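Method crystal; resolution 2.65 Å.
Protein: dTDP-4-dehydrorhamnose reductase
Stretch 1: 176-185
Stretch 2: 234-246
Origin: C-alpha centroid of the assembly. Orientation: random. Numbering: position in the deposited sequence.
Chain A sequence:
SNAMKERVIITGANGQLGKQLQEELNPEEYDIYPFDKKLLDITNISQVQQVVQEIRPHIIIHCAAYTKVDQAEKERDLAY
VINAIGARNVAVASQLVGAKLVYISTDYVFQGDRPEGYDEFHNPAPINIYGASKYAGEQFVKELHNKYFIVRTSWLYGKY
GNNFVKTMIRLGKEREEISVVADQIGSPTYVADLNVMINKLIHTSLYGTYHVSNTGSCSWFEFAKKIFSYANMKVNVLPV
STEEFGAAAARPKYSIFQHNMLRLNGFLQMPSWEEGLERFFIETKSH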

# COMPACT_ATOMS: atom_id res chain seq x y z
N GLU A 176 -14.65 21.02 -18.11
CA GLU A 176 -15.89 20.70 -18.76
C GLU A 176 -15.72 19.26 -19.24
O GLU A 176 -16.69 18.51 -19.37
CB GLU A 176 -16.14 21.69 -19.91
CG GLU A 176 -17.45 21.51 -20.65
CD GLU A 176 -17.66 22.56 -21.74
OE1 GLU A 176 -18.72 22.54 -22.38
OE2 GLU A 176 -16.77 23.41 -21.93
N GLU A 177 -14.46 18.88 -19.48
CA GLU A 177 -14.07 17.54 -19.93
C GLU A 177 -12.68 17.26 -19.38
O GLU A 177 -11.88 18.18 -19.22
CB GLU A 177 -14.04 17.41 -21.45
CG GLU A 177 -15.36 17.62 -22.16
CD GLU A 177 -15.25 17.42 -23.67
OE1 GLU A 177 -14.14 17.16 -24.16
OE2 GLU A 177 -16.29 17.52 -24.35
N ILE A 178 -12.39 15.99 -19.11
CA ILE A 178 -11.08 15.61 -18.58
C ILE A 178 -10.70 14.20 -19.05
O ILE A 178 -11.47 13.26 -18.90
CB ILE A 178 -11.04 15.72 -17.04
CG1 ILE A 178 -9.63 15.46 -16.51
CG2 ILE A 178 -12.07 14.78 -16.42
CD1 ILE A 178 -9.52 15.59 -15.01
N SER A 179 -9.51 14.07 -19.63
CA SER A 179 -9.04 12.78 -20.13
C SER A 179 -8.26 11.97 -19.10
O SER A 179 -7.33 12.47 -18.46
CB SER A 179 -8.21 12.99 -21.40
OG SER A 179 -7.10 13.82 -21.15
N VAL A 180 -8.65 10.70 -18.96
CA VAL A 180 -8.03 9.77 -18.02
C VAL A 180 -7.70 8.44 -18.70
O VAL A 180 -8.47 7.95 -19.52
CB VAL A 180 -8.98 9.46 -16.85
CG1 VAL A 180 -8.38 8.41 -15.93
CG2 VAL A 180 -9.32 10.74 -16.10
N VAL A 181 -6.56 7.85 -18.35
CA VAL A 181 -6.14 6.58 -18.93
C VAL A 181 -7.25 5.53 -18.77
O VAL A 181 -7.90 5.47 -17.72
CB VAL A 181 -4.83 6.07 -18.28
CG1 VAL A 181 -4.46 4.71 -18.83
CG2 VAL A 181 -3.70 7.06 -18.49
N ALA A 182 -7.47 4.72 -19.80
CA ALA A 182 -8.51 3.68 -19.76
C ALA A 182 -8.03 2.30 -20.22
O ALA A 182 -8.84 1.38 -20.35
CB ALA A 182 -9.70 4.12 -20.60
N ASP A 183 -6.73 2.14 -20.44
CA ASP A 183 -6.18 0.85 -20.87
C ASP A 183 -5.36 0.17 -19.77
O ASP A 183 -4.54 -0.71 -20.04
CB ASP A 183 -5.36 1.01 -22.16
CG ASP A 183 -4.21 1.99 -22.01
OD1 ASP A 183 -3.46 2.17 -22.99
OD2 ASP A 183 -4.07 2.58 -20.92
N GLN A 184 -5.58 0.60 -18.52
CA GLN A 184 -4.89 0.04 -17.36
C GLN A 184 -5.94 -0.31 -16.31
O GLN A 184 -6.52 0.57 -15.68
CB GLN A 184 -3.89 1.03 -16.76
CG GLN A 184 -2.77 1.43 -17.68
CD GLN A 184 -1.80 2.39 -17.01
OE1 GLN A 184 -1.95 2.74 -15.84
NE2 GLN A 184 -0.79 2.82 -17.76
N ILE A 185 -6.17 -1.61 -16.15
CA ILE A 185 -7.15 -2.09 -15.19
C ILE A 185 -6.50 -2.34 -13.83
O ILE A 185 -5.36 -2.81 -13.76
CB ILE A 185 -7.83 -3.38 -15.69
CG1 ILE A 185 -8.53 -3.11 -17.02
CG2 ILE A 185 -8.82 -3.91 -14.67
CD1 ILE A 185 -9.24 -4.32 -17.60
N LYS A 234 -21.20 17.12 -12.88
CA LYS A 234 -21.42 16.87 -14.30
C LYS A 234 -20.18 17.24 -15.11
O LYS A 234 -19.98 18.39 -15.47
CB LYS A 234 -22.65 17.65 -14.79
CG LYS A 234 -23.94 17.25 -14.07
CD LYS A 234 -25.16 18.04 -14.55
CE LYS A 234 -25.46 17.81 -16.03
NZ LYS A 234 -26.66 18.57 -16.48
N VAL A 235 -19.36 16.23 -15.39
CA VAL A 235 -18.13 16.40 -16.16
C VAL A 235 -17.89 15.17 -17.02
O VAL A 235 -18.19 14.05 -16.61
CB VAL A 235 -16.92 16.59 -15.23
CG1 VAL A 235 -15.64 16.68 -16.04
CG2 VAL A 235 -17.10 17.83 -14.36
N ASN A 236 -17.36 15.37 -18.22
CA ASN A 236 -17.09 14.27 -19.14
C ASN A 236 -15.69 13.72 -18.95
O ASN A 236 -14.78 14.43 -18.53
CB ASN A 236 -17.24 14.73 -20.58
CG ASN A 236 -18.63 15.25 -20.88
OD1 ASN A 236 -19.52 15.20 -20.03
ND2 ASN A 236 -18.83 15.74 -22.10
N VAL A 237 -15.52 12.44 -19.28
CA VAL A 237 -14.22 11.79 -19.16
C VAL A 237 -13.87 11.15 -20.50
O VAL A 237 -14.63 10.35 -21.04
CB VAL A 237 -14.23 10.72 -18.06
CG1 VAL A 237 -12.88 10.03 -17.99
CG2 VAL A 237 -14.59 11.34 -16.72
N LEU A 238 -12.71 11.52 -21.05
CA LEU A 238 -12.25 10.99 -22.33
C LEU A 238 -11.22 9.88 -22.13
O LEU A 238 -10.20 10.10 -21.49
CB LEU A 238 -11.65 12.12 -23.17
CG LEU A 238 -12.57 13.30 -23.48
CD1 LEU A 238 -11.83 14.39 -24.25
CD2 LEU A 238 -13.81 12.85 -24.25
N PRO A 239 -11.48 8.69 -22.70
CA PRO A 239 -10.56 7.57 -22.56
C PRO A 239 -9.31 7.72 -23.43
O PRO A 239 -9.43 7.87 -24.64
CB PRO A 239 -11.39 6.38 -23.04
CG PRO A 239 -12.33 6.95 -24.01
CD PRO A 239 -12.64 8.35 -23.55
N VAL A 240 -8.14 7.66 -22.81
CA VAL A 240 -6.87 7.79 -23.54
C VAL A 240 -5.96 6.60 -23.26
O VAL A 240 -6.11 5.91 -22.25
CB VAL A 240 -6.13 9.09 -23.18
CG1 VAL A 240 -6.96 10.30 -23.58
CG2 VAL A 240 -5.81 9.13 -21.69
N SER A 241 -5.01 6.36 -24.17
CA SER A 241 -4.07 5.26 -24.04
C SER A 241 -2.86 5.65 -23.19
O SER A 241 -2.71 6.80 -22.81
CB SER A 241 -3.60 4.80 -25.42
OG SER A 241 -2.95 5.85 -26.12
N THR A 242 -2.02 4.66 -22.92
CA THR A 242 -0.81 4.87 -22.12
C THR A 242 0.30 5.55 -22.91
O THR A 242 1.06 6.34 -22.35
CB THR A 242 -0.25 3.53 -21.60
OG1 THR A 242 0.08 2.69 -22.72
CG2 THR A 242 -1.27 2.82 -20.73
N GLU A 243 0.39 5.25 -24.20
CA GLU A 243 1.41 5.83 -25.06
C GLU A 243 1.26 7.35 -25.20
O GLU A 243 2.25 8.07 -25.26
CB GLU A 243 1.39 5.17 -26.44
CG GLU A 243 1.68 3.67 -26.42
CD GLU A 243 1.67 3.04 -27.80
OE1 GLU A 243 1.44 3.77 -28.79
OE2 GLU A 243 1.89 1.81 -27.89
N GLU A 244 0.02 7.83 -25.24
CA GLU A 244 -0.25 9.26 -25.37
C GLU A 244 -0.02 10.00 -24.05
O GLU A 244 0.19 11.22 -24.05
CB GLU A 244 -1.68 9.49 -25.87
CG GLU A 244 -2.04 10.97 -26.07
CD GLU A 244 -3.45 11.18 -26.60
OE1 GLU A 244 -3.82 12.35 -26.83
OE2 GLU A 244 -4.17 10.18 -26.78
N PHE A 245 -0.07 9.27 -22.95
CA PHE A 245 0.13 9.86 -21.63
C PHE A 245 1.62 10.06 -21.33
O PHE A 245 1.99 10.92 -20.54
CB PHE A 245 -0.51 8.99 -20.55
CG PHE A 245 -0.54 9.63 -19.19
CD1 PHE A 245 -1.49 10.60 -18.89
CD2 PHE A 245 0.37 9.27 -18.21
CE1 PHE A 245 -1.52 11.19 -17.64
CE2 PHE A 245 0.34 9.86 -16.96
CZ PHE A 245 -0.61 10.82 -16.68
N GLY A 246 2.46 9.25 -21.98
CA GLY A 246 3.89 9.34 -21.79
C GLY A 246 4.31 8.97 -20.38
O GLY A 246 4.43 9.83 -19.51

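What joins Val 240, the residue with the most covered surface, to the first stretch? Its backbone works in both directions, as expected where two strands run parallel. Val 240 N gives a weak hydrogen bond to Val 180 O at 3.3 Å, and Ala 182 N donates to Val 240 O at 3.0 Å. That same carbonyl also receives a CA-H...O contact, with Val 181 CA 3.4 Å from Val 240 O. The side chain of Val 240 packs as well: its CG1 lies 3.7 Å from Ser 179 CB.

How does Leu 238 hold its place one step earlier? The pattern repeats, and here neither bond is weak. Leu 238 N donates to Ile 178 O at 3.0 Å, and Val 180 N donates to Leu 238 O, also at 3.0 Å. Leu 238 therefore bonds to the residues before and after its register partner, Ser 179, which is the signature of parallel pairing. Its side chain shares a face of the sheet with Glu 177 and Ser 179, and Leu 238 CD1 comes within 3.6 Å of Glu 177 OE1.

What lies on the other face? Here the packing is apolar. Ile 178 CG2 sits 4.1 Å from Val 235 CG1, and Val 180 CG2 is 4.1 Å from Val 237 CG1. Both pairs are at van der Waals distance.

What takes over at Thr 242, once the strand pairing has ended? A side chain replaces the backbone as acceptor: Thr 242 N donates to Asp 183 OD1 at 2.9 Å, with an N-H...O angle of 141°. Asp 183 points its CA-to-CB bond toward the second stretch, and chi1 is p. Nearby, Val 181 CG2 lies over one face of the Phe 245 ring, 4.1 Å from Phe 245 CG, extending the contact beyond the strands.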